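PDB 4XG1: diaminopimelate decarboxylase from Psychromonas ingrahamii, which probably catalyses the pyridoxal phosphate-dependent decarboxylation of meso-diaminopimelate to L-lysine, the last step of lysine biosynthesis by the diaminopimelate pathway. Local coordinates for residues G85-V90 against S113-A118; R133-A138 against L189-I194; V285-V290 against Y367-S372. All blocks are in the same frame, centred on the assembly; numbering follows the deposited sequence.

In the fold
Contacts 1 and 2 belong to the TIM barrel that carries the pyridoxal cofactor, contact 3 to the separate mixed beta sheet of the protein. The three follow one another in series along the chain. Contact 1 joins helices 84-92 and 109-117; contact 2 sets helix 128-140 against the turn entering strand 192-198. Their centres are about 17 Å apart, and they touch where Leu116 packs on Val137 and Ala138. Contact 3, pairing strands 284-294 and 367-371, lies on the other side of the chain's centre, its centre about 34 Å from that of contact 1 and about 48 Å from that of contact 2. Contacts 1 and 2 thus build the barrel's outer layer, contact 3 the beta domain beside it.

Contact 1 (G85-V90 against S113-A118); sequences GELMRV and SAALQA. With SCN (thiocyanate ion), chain E.
Leu87 and Ala115 bring the backbones nearest, their CA atoms 7.2 Å apart, where helices 85-90 and 113-117 run in nearly the same direction, 30° between their axes and 10.5 Å at closest approach. Leu87 carries the contact. Its chi1 (171°) sets CG anti to the backbone N; beyond it, Leu87 CD2 lies 3.8 Å from both Ala115 CA and Ala114 O. Alanine suits positions 114 and 115, because a side chain ending at CB lets the leucine methyl come up to the backbone, and Ala118 offers its CB to Leu87 CD1 at 4.3 Å. Met88 adds a smaller contact at the margin, its CE 4.2 Å from Ala114 CB; it also packs on Trp413 of the second subunit. Arg89 points elsewhere. One edge of its guanidinium, NE and NH2, makes two weak hydrogen bonds to the nitrogen of a thiocyanate ion, Arg89 NH2 3.3 Å from the thiocyanate N, and NH1 forms a salt bridge with Glu416 of the second subunit. Beneath the helices, Leu87 rests on Ile81 and Ile100, and Ala115 on Phe102. These are successive helices packed side by side outside adjacent parallel strands, 78-81 and 100-102, the beta-alpha repeat of a TIM barrel.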
loop_
_atom_site.group_PDB
_atom_site.type_symbol
_atom_site.label_atom_id
_atom_site.label_comp_id
_atom_site.label_asym_id
_atom_site.label_seq_id
_atom_site.Cartn_x
_atom_site.Cartn_y
_atom_site.Cartn_z
ATOM N N GLY B 85 13.831 -4.032 9.642
ATOM C CA GLY B 85 13.302 -5.081 8.789
ATOM C C GLY B 85 14.219 -5.251 7.611
ATOM O O GLY B 85 14.522 -6.388 7.210
ATOM N N GLU B 86 14.661 -4.124 7.030
ATOM C CA GLU B 86 15.544 -4.184 5.856
ATOM C C GLU B 86 16.914 -4.664 6.251
ATOM O O GLU B 86 17.541 -5.406 5.508
ATOM C CB GLU B 86 15.592 -2.857 5.091
ATOM C CG GLU B 86 14.275 -2.579 4.362
ATOM C CD GLU B 86 14.331 -1.426 3.378
ATOM O OE1 GLU B 86 15.322 -0.657 3.403
ATOM O OE2 GLU B 86 13.386 -1.272 2.566
ATOM N N LEU B 87 17.373 -4.249 7.412
ATOM C CA LEU B 87 18.647 -4.719 7.922
ATOM C C LEU B 87 18.651 -6.242 7.981
ATOM O O LEU B 87 19.578 -6.881 7.477
ATOM C CB LEU B 87 18.915 -4.152 9.317
ATOM C CG LEU B 87 20.116 -4.723 10.091
ATOM C CD1 LEU B 87 21.415 -4.504 9.342
ATOM C CD2 LEU B 87 20.214 -4.112 11.472
ATOM N N MET B 88 17.603 -6.813 8.576
ATOM C CA MET B 88 17.513 -8.283 8.727
ATOM C C MET B 88 17.351 -8.978 7.397
ATOM O O MET B 88 17.874 -10.064 7.202
ATOM C CB MET B 88 16.381 -8.663 9.682
ATOM C CG MET B 88 16.590 -8.134 11.115
ATOM S SD MET B 88 18.252 -8.538 11.739
ATOM C CE MET B 88 18.668 -7.066 12.664
ATOM N N ARG B 89 16.641 -8.359 6.476
ATOM C CA ARG B 89 16.511 -8.929 5.148
ATOM C C ARG B 89 17.879 -9.049 4.499
ATOM O O ARG B 89 18.239 -10.083 3.961
ATOM C CB ARG B 89 15.615 -8.066 4.246
ATOM C CG ARG B 89 14.130 -8.344 4.381
ATOM C CD ARG B 89 13.294 -7.469 3.452
ATOM N NE ARG B 89 11.917 -7.918 3.379
ATOM C CZ ARG B 89 11.505 -8.994 2.712
ATOM N NH1 ARG B 89 12.349 -9.737 1.982
ATOM N NH2 ARG B 89 10.234 -9.363 2.750
ATOM N N VAL B 90 18.655 -7.979 4.570
ATOM C CA VAL B 90 19.973 -7.985 3.962
ATOM C C VAL B 90 20.935 -9.011 4.587
ATOM O O VAL B 90 21.657 -9.698 3.888
ATOM C CB VAL B 90 20.603 -6.602 4.035
ATOM C CG1 VAL B 90 22.109 -6.692 3.756
ATOM C CG2 VAL B 90 19.951 -5.695 3.010
ATOM N N SER B 113 20.234 0.572 17.728
ATOM C CA SER B 113 20.922 -0.493 18.422
ATOM C C SER B 113 21.221 -1.710 17.551
ATOM O O SER B 113 22.340 -2.216 17.524
ATOM C CB SER B 113 20.084 -0.914 19.605
ATOM O OG SER B 113 20.823 -1.848 20.362
ATOM N N ALA B 114 20.235 -2.173 16.803
ATOM C CA ALA B 114 20.463 -3.368 16.011
ATOM C C ALA B 114 21.505 -3.112 14.959
ATOM O O ALA B 114 22.338 -3.987 14.651
ATOM C CB ALA B 114 19.179 -3.855 15.369
ATOM N N ALA B 115 21.465 -1.923 14.392
ATOM C CA ALA B 115 22.369 -1.582 13.292
ATOM C C ALA B 115 23.796 -1.380 13.819
ATOM O O ALA B 115 24.784 -1.753 13.171
ATOM C CB ALA B 115 21.885 -0.321 12.607
ATOM N N LEU B 116 23.885 -0.784 15.001
ATOM C CA LEU B 116 25.171 -0.643 15.676
ATOM C C LEU B 116 25.753 -2.005 15.997
ATOM O O LEU B 116 26.887 -2.297 15.611
ATOM C CB LEU B 116 25.029 0.201 16.962
ATOM C CG LEU B 116 24.976 1.711 16.700
ATOM C CD1 LEU B 116 24.654 2.502 17.950
ATOM C CD2 LEU B 116 26.289 2.189 16.113
ATOM N N GLN B 117 24.932 -2.876 16.584
ATOM C CA GLN B 117 25.396 -4.231 16.899
ATOM C C GLN B 117 25.743 -5.044 15.661
ATOM O O GLN B 117 26.524 -5.959 15.741
ATOM C CB GLN B 117 24.385 -4.966 17.759
ATOM C CG GLN B 117 24.266 -4.338 19.131
ATOM C CD GLN B 117 23.081 -4.826 19.932
ATOM O OE1 GLN B 117 22.075 -4.121 20.057
ATOM N NE2 GLN B 117 23.173 -6.031 20.464
ATOM N N ALA B 118 25.197 -4.700 14.507
ATOM C CA ALA B 118 25.584 -5.363 13.264
ATOM C C ALA B 118 26.745 -4.667 12.603
ATOM O O ALA B 118 27.260 -5.137 11.580
ATOM C CB ALA B 118 24.415 -5.403 12.313
HETATM S S SCN E . 8.835 -5.542 1.671
HETATM C C SCN E . 8.772 -6.221 3.009
HETATM N N SCN E . 8.733 -6.729 4.049
#

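Contact 2 (R133-A138 against L189-I194); sequences RINSVA and LEFLEI. With K (potassium ion), chain O.
Asn135 and Phe191 join helix 128-140, on the outside of the TIM barrel, to the turn that enters strand 192-198; Ala145 of the adjacent strand 145-152 is touched from both sides, by Ile134 and Ala138 and by Leu192. Asn135 is the central side chain. Its CB lies 3.6 Å from Leu192 CD2, a methyl that also presses on the backbone of the same asparagine. CG, set anti to the backbone N (chi1 -177°), passes beside Leu189 CB and CD2. At the tip the two branches part: Asn135 ND2 comes within 3.8 Å of Leu189 CD2, while OD1 accepts a hydrogen bond from Phe191 N at 2.9 Å and also sits against Phe191 CB and Leu189 CB. The donor sits nearly along the C=O axis (160°), although the bond is bent at the hydrogen (137°). An amide suits this place because its oxygen can accept the N-H of the turn while its CB stays among leucine carbons. Ile134 CG2 reaches Leu192 CD2 at 3.6 Å, the two side chains crossing at about a right angle, and Ala138, small enough for close approach, puts CB 3.8 Å from Phe191 CB. Leu189 O (3.1 Å) and Leu192 O (3.0 Å) bind a potassium ion, together with Ser187 O at the end of helix 179-188 and a water that accepts a hydrogen bond from Ile194 N.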
loop_
_atom_site.group_PDB
_atom_site.type_symbol
_atom_site.label_atom_id
_atom_site.label_comp_id
_atom_site.label_asym_id
_atom_site.label_seq_id
_atom_site.Cartn_x
_atom_site.Cartn_y
_atom_site.Cartn_z
ATOM N N ARG B 133 19.779 10.971 19.651
ATOM C CA ARG B 133 19.274 9.645 19.901
ATOM C C ARG B 133 20.362 8.626 19.591
ATOM O O ARG B 133 20.573 7.686 20.339
ATOM C CB ARG B 133 18.036 9.376 19.072
ATOM C CG ARG B 133 17.550 7.948 19.238
ATOM C CD ARG B 133 16.249 7.680 18.514
ATOM N NE ARG B 133 15.125 8.278 19.195
ATOM C CZ ARG B 133 13.865 8.143 18.816
ATOM N NH1 ARG B 133 13.571 7.439 17.757
ATOM N NH2 ARG B 133 12.907 8.703 19.510
ATOM N N ILE B 134 21.051 8.820 18.483
ATOM C CA ILE B 134 22.040 7.870 18.077
ATOM C C ILE B 134 23.140 7.874 19.106
ATOM O O ILE B 134 23.513 6.822 19.634
ATOM C CB ILE B 134 22.614 8.195 16.698
ATOM C CG1 ILE B 134 21.533 7.963 15.640
ATOM C CG2 ILE B 134 23.828 7.322 16.392
ATOM C CD1 ILE B 134 21.955 8.304 14.225
ATOM N N ASN B 135 23.660 9.062 19.384
ATOM C CA ASN B 135 24.731 9.231 20.340
ATOM C C ASN B 135 24.352 8.596 21.664
ATOM O O ASN B 135 25.184 7.935 22.304
ATOM C CB ASN B 135 25.015 10.703 20.551
ATOM C CG ASN B 135 26.183 10.941 21.488
ATOM O OD1 ASN B 135 27.345 10.734 21.128
ATOM N ND2 ASN B 135 25.873 11.364 22.703
ATOM N N SER B 136 23.102 8.800 22.066
ATOM C CA SER B 136 22.601 8.244 23.302
ATOM C C SER B 136 22.615 6.707 23.323
ATOM O O SER B 136 22.993 6.087 24.327
ATOM C CB SER B 136 21.197 8.758 23.527
ATOM O OG SER B 136 20.598 8.139 24.648
ATOM N N VAL B 137 22.252 6.087 22.208
ATOM C CA VAL B 137 22.262 4.622 22.098
ATOM C C VAL B 137 23.688 4.067 21.952
ATOM O O VAL B 137 24.019 3.027 22.519
ATOM C CB VAL B 137 21.370 4.153 20.909
ATOM C CG1 VAL B 137 21.664 2.712 20.504
ATOM C CG2 VAL B 137 19.903 4.322 21.272
ATOM N N ALA B 138 24.511 4.747 21.165
ATOM C CA ALA B 138 25.934 4.394 20.995
ATOM C C ALA B 138 26.669 4.427 22.342
ATOM O O ALA B 138 27.493 3.570 22.660
ATOM C CB ALA B 138 26.581 5.371 20.055
ATOM N N LEU B 189 29.852 15.581 19.733
ATOM C CA LEU B 189 29.297 14.412 20.374
ATOM C C LEU B 189 30.318 13.305 20.328
ATOM O O LEU B 189 31.019 13.082 19.296
ATOM C CB LEU B 189 27.963 14.019 19.755
ATOM C CG LEU B 189 26.866 15.038 20.082
ATOM C CD1 LEU B 189 25.728 14.920 19.076
ATOM C CD2 LEU B 189 26.364 14.889 21.505
ATOM N N GLU B 190 30.367 12.632 21.476
ATOM C CA GLU B 190 31.490 11.793 21.862
ATOM C C GLU B 190 31.380 10.450 21.233
ATOM O O GLU B 190 32.369 9.893 20.775
ATOM C CB GLU B 190 31.495 11.587 23.361
ATOM C CG GLU B 190 32.853 11.310 23.973
ATOM C CD GLU B 190 32.717 10.961 25.451
ATOM O OE1 GLU B 190 31.671 11.304 26.061
ATOM O OE2 GLU B 190 33.648 10.340 26.001
ATOM N N PHE B 191 30.145 9.932 21.218
ATOM C CA PHE B 191 29.856 8.593 20.721
ATOM C C PHE B 191 29.411 8.552 19.258
ATOM O O PHE B 191 28.992 7.499 18.768
ATOM C CB PHE B 191 28.887 7.918 21.684
ATOM C CG PHE B 191 29.525 7.616 23.004
ATOM C CD1 PHE B 191 30.380 6.522 23.125
ATOM C CD2 PHE B 191 29.367 8.465 24.094
ATOM C CE1 PHE B 191 31.005 6.251 24.325
ATOM C CE2 PHE B 191 29.997 8.200 25.297
ATOM C CZ PHE B 191 30.813 7.087 25.414
ATOM N N LEU B 192 29.589 9.674 18.552
ATOM C CA LEU B 192 29.418 9.720 17.111
ATOM C C LEU B 192 30.724 9.924 16.457
ATOM O O LEU B 192 31.608 10.519 17.040
ATOM C CB LEU B 192 28.510 10.878 16.717
ATOM C CG LEU B 192 27.173 10.998 17.438
ATOM C CD1 LEU B 192 26.359 12.114 16.801
ATOM C CD2 LEU B 192 26.390 9.692 17.429
ATOM N N GLU B 193 30.834 9.519 15.208
ATOM C CA GLU B 193 32.029 9.693 14.479
ATOM C C GLU B 193 31.679 10.059 13.051
ATOM O O GLU B 193 31.237 9.225 12.253
ATOM C CB GLU B 193 32.874 8.428 14.519
ATOM C CG GLU B 193 34.202 8.576 13.779
ATOM C CD GLU B 193 35.034 7.304 13.752
ATOM O OE1 GLU B 193 34.787 6.397 14.583
ATOM O OE2 GLU B 193 35.953 7.234 12.915
ATOM N N ILE B 194 31.978 11.292 12.695
ATOM C CA ILE B 194 31.672 11.794 11.378
ATOM C C ILE B 194 32.461 11.061 10.306
ATOM O O ILE B 194 33.689 11.101 10.293
ATOM C CB ILE B 194 31.952 13.295 11.316
ATOM C CG1 ILE B 194 31.010 14.031 12.280
ATOM C CG2 ILE B 194 31.785 13.803 9.898
ATOM C CD1 ILE B 194 31.440 15.435 12.688
HETATM K K K O . 32.783 13.205 16.697
HETATM O O HOH W 1 34.002 13.078 14.350
#

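Contact 3 (V285-V290 against Y367-S372); sequences VLVTKV and YLVIRS
The ring of Tyr367 meets Thr288 and Lys289 of the neighbouring strand. Thr288 O lies in the ring plane at its edge, 3.7 Å from Tyr367 CD1, and Lys289 CB approaches obliquely, 3.6 Å from Tyr367 CE1; Val287 CG1 is also oblique to the ring. Lysine suits this partly exposed position, since its aliphatic CB and CG lie beside ring atoms while its end leads away. The strands are antiparallel, 157° between their directions. Leu286 with Ile370 and Thr288 with Leu368 are hydrogen-bonded pairs, each closed by two nearly straight bonds; Leu286 N to Ile370 O is 2.9 Å, and Leu368 N to Thr288 O is 2.8 Å. Val287 with Val369 and Lys289 with Tyr367 are non-hydrogen-bonded pairs. Tyr367 shares its face of the sheet with beta-branched residues, which favour extended backbone: Val285 CB packs 3.7 Å from Val369 CG1. On the other face, Leu286 and Ile370 lie side by side pointing the same way, Leu286 CD2 to Ile370 CD1 3.9 Å. Thr288 belongs to that face too; its CG2 packs toward Ile370 CD1, and its OG1 is hydrogen-bonded to Asp305, a polar partner for a buried hydroxyl. Val290 CG2 touches Leu368 CD1 at 4.0 Å. The pair lies inside the mixed sheet of the beta domain that accompanies the barrel in this decarboxylase family: strand 284-294 also pairs with strands 30-34 and 300-304, strand 367-371 pairs with 323-325, and Phe4 of strand 4-6 packs on Val285 and Arg371.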
loop_
_atom_site.group_PDB
_atom_site.type_symbol
_atom_site.label_atom_id
_atom_site.label_comp_id
_atom_site.label_asym_id
_atom_site.label_seq_id
_atom_site.Cartn_x
_atom_site.Cartn_y
_atom_site.Cartn_z
ATOM N N VAL B 285 8.381 -7.754 -14.426
ATOM C CA VAL B 285 7.059 -7.498 -14.904
ATOM C C VAL B 285 6.024 -8.125 -13.987
ATOM O O VAL B 285 6.361 -8.954 -13.122
ATOM C CB VAL B 285 6.860 -8.067 -16.323
ATOM C CG1 VAL B 285 7.877 -7.432 -17.258
ATOM C CG2 VAL B 285 7.013 -9.576 -16.350
ATOM N N LEU B 286 4.769 -7.736 -14.191
ATOM C CA LEU B 286 3.660 -8.346 -13.492
ATOM C C LEU B 286 2.691 -8.915 -14.498
ATOM O O LEU B 286 2.165 -8.192 -15.355
ATOM C CB LEU B 286 2.937 -7.319 -12.645
ATOM C CG LEU B 286 1.637 -7.772 -11.937
ATOM C CD1 LEU B 286 1.912 -8.916 -10.990
ATOM C CD2 LEU B 286 0.997 -6.620 -11.187
ATOM N N VAL B 287 2.450 -10.220 -14.398
ATOM C CA VAL B 287 1.598 -10.916 -15.359
ATOM C C VAL B 287 0.229 -11.123 -14.752
ATOM O O VAL B 287 0.129 -11.485 -13.573
ATOM C CB VAL B 287 2.161 -12.292 -15.696
ATOM C CG1 VAL B 287 1.365 -12.906 -16.837
ATOM C CG2 VAL B 287 3.633 -12.186 -16.046
ATOM N N THR B 288 -0.809 -10.913 -15.550
ATOM C CA THR B 288 -2.151 -11.020 -15.051
ATOM C C THR B 288 -3.054 -11.585 -16.133
ATOM O O THR B 288 -2.777 -11.469 -17.313
ATOM C CB THR B 288 -2.651 -9.652 -14.573
ATOM O OG1 THR B 288 -3.992 -9.763 -14.082
ATOM C CG2 THR B 288 -2.615 -8.658 -15.702
ATOM N N LYS B 289 -4.162 -12.170 -15.726
ATOM C CA LYS B 289 -5.077 -12.824 -16.630
ATOM C C LYS B 289 -6.351 -11.988 -16.760
ATOM O O LYS B 289 -6.876 -11.459 -15.762
ATOM C CB LYS B 289 -5.423 -14.187 -16.067
ATOM C CG LYS B 289 -6.444 -14.999 -16.867
ATOM C CD LYS B 289 -6.778 -16.300 -16.135
ATOM C CE LYS B 289 -8.279 -16.575 -16.169
ATOM N NZ LYS B 289 -8.754 -17.208 -14.905
ATOM N N VAL B 290 -6.835 -11.843 -17.992
ATOM C CA VAL B 290 -8.089 -11.143 -18.246
ATOM C C VAL B 290 -9.223 -12.065 -17.816
ATOM O O VAL B 290 -9.322 -13.205 -18.293
ATOM C CB VAL B 290 -8.248 -10.828 -19.755
ATOM C CG1 VAL B 290 -9.574 -10.150 -20.022
ATOM C CG2 VAL B 290 -7.112 -9.939 -20.241
ATOM N N TYR B 367 -3.540 -13.521 -21.172
ATOM C CA TYR B 367 -2.594 -12.987 -20.230
ATOM C C TYR B 367 -2.004 -11.649 -20.704
ATOM O O TYR B 367 -1.622 -11.506 -21.856
ATOM C CB TYR B 367 -1.448 -13.966 -20.039
ATOM C CG TYR B 367 -1.838 -15.182 -19.283
ATOM C CD1 TYR B 367 -2.283 -15.087 -17.976
ATOM C CD2 TYR B 367 -1.735 -16.436 -19.845
ATOM C CE1 TYR B 367 -2.642 -16.212 -17.249
ATOM C CE2 TYR B 367 -2.092 -17.568 -19.132
ATOM C CZ TYR B 367 -2.552 -17.444 -17.827
ATOM O OH TYR B 367 -2.907 -18.551 -17.098
ATOM N N LEU B 368 -1.925 -10.670 -19.805
ATOM C CA LEU B 368 -1.250 -9.398 -20.068
ATOM C C LEU B 368 -0.065 -9.213 -19.150
ATOM O O LEU B 368 0.000 -9.770 -18.082
ATOM C CB LEU B 368 -2.195 -8.245 -19.862
ATOM C CG LEU B 368 -3.381 -8.189 -20.804
ATOM C CD1 LEU B 368 -4.336 -7.086 -20.425
ATOM C CD2 LEU B 368 -2.849 -7.957 -22.200
ATOM N N VAL B 369 0.888 -8.436 -19.616
ATOM C CA VAL B 369 2.151 -8.228 -18.925
ATOM C C VAL B 369 2.224 -6.730 -18.690
ATOM O O VAL B 369 2.083 -5.942 -19.623
ATOM C CB VAL B 369 3.327 -8.696 -19.791
ATOM C CG1 VAL B 369 4.641 -8.153 -19.296
ATOM C CG2 VAL B 369 3.369 -10.207 -19.838
ATOM N N ILE B 370 2.438 -6.349 -17.434
ATOM C CA ILE B 370 2.596 -4.951 -17.050
ATOM C C ILE B 370 4.062 -4.778 -16.865
ATOM O O ILE B 370 4.674 -5.469 -16.036
ATOM C CB ILE B 370 1.877 -4.676 -15.737
ATOM C CG1 ILE B 370 0.427 -5.085 -15.920
ATOM C CG2 ILE B 370 1.940 -3.214 -15.362
ATOM C CD1 ILE B 370 -0.259 -5.372 -14.625
ATOM N N ARG B 371 4.635 -3.870 -17.645
ATOM C CA ARG B 371 6.066 -3.711 -17.615
ATOM C C ARG B 371 6.515 -2.742 -16.542
ATOM O O ARG B 371 5.732 -1.938 -16.059
ATOM C CB ARG B 371 6.566 -3.272 -18.969
ATOM C CG ARG B 371 6.499 -4.377 -20.007
ATOM C CD ARG B 371 7.277 -4.066 -21.290
ATOM N NE ARG B 371 8.449 -3.216 -21.049
ATOM C CZ ARG B 371 9.675 -3.633 -20.707
ATOM N NH1 ARG B 371 9.948 -4.933 -20.554
ATOM N NH2 ARG B 371 10.635 -2.718 -20.486
ATOM N N SER B 372 7.777 -2.847 -16.167
ATOM C CA SER B 372 8.441 -1.866 -15.338
ATOM C C SER B 372 7.940 -1.888 -13.931
ATOM O O SER B 372 7.744 -0.837 -13.304
ATOM C CB SER B 372 8.270 -0.454 -15.911
ATOM O OG SER B 372 8.482 -0.440 -17.308
#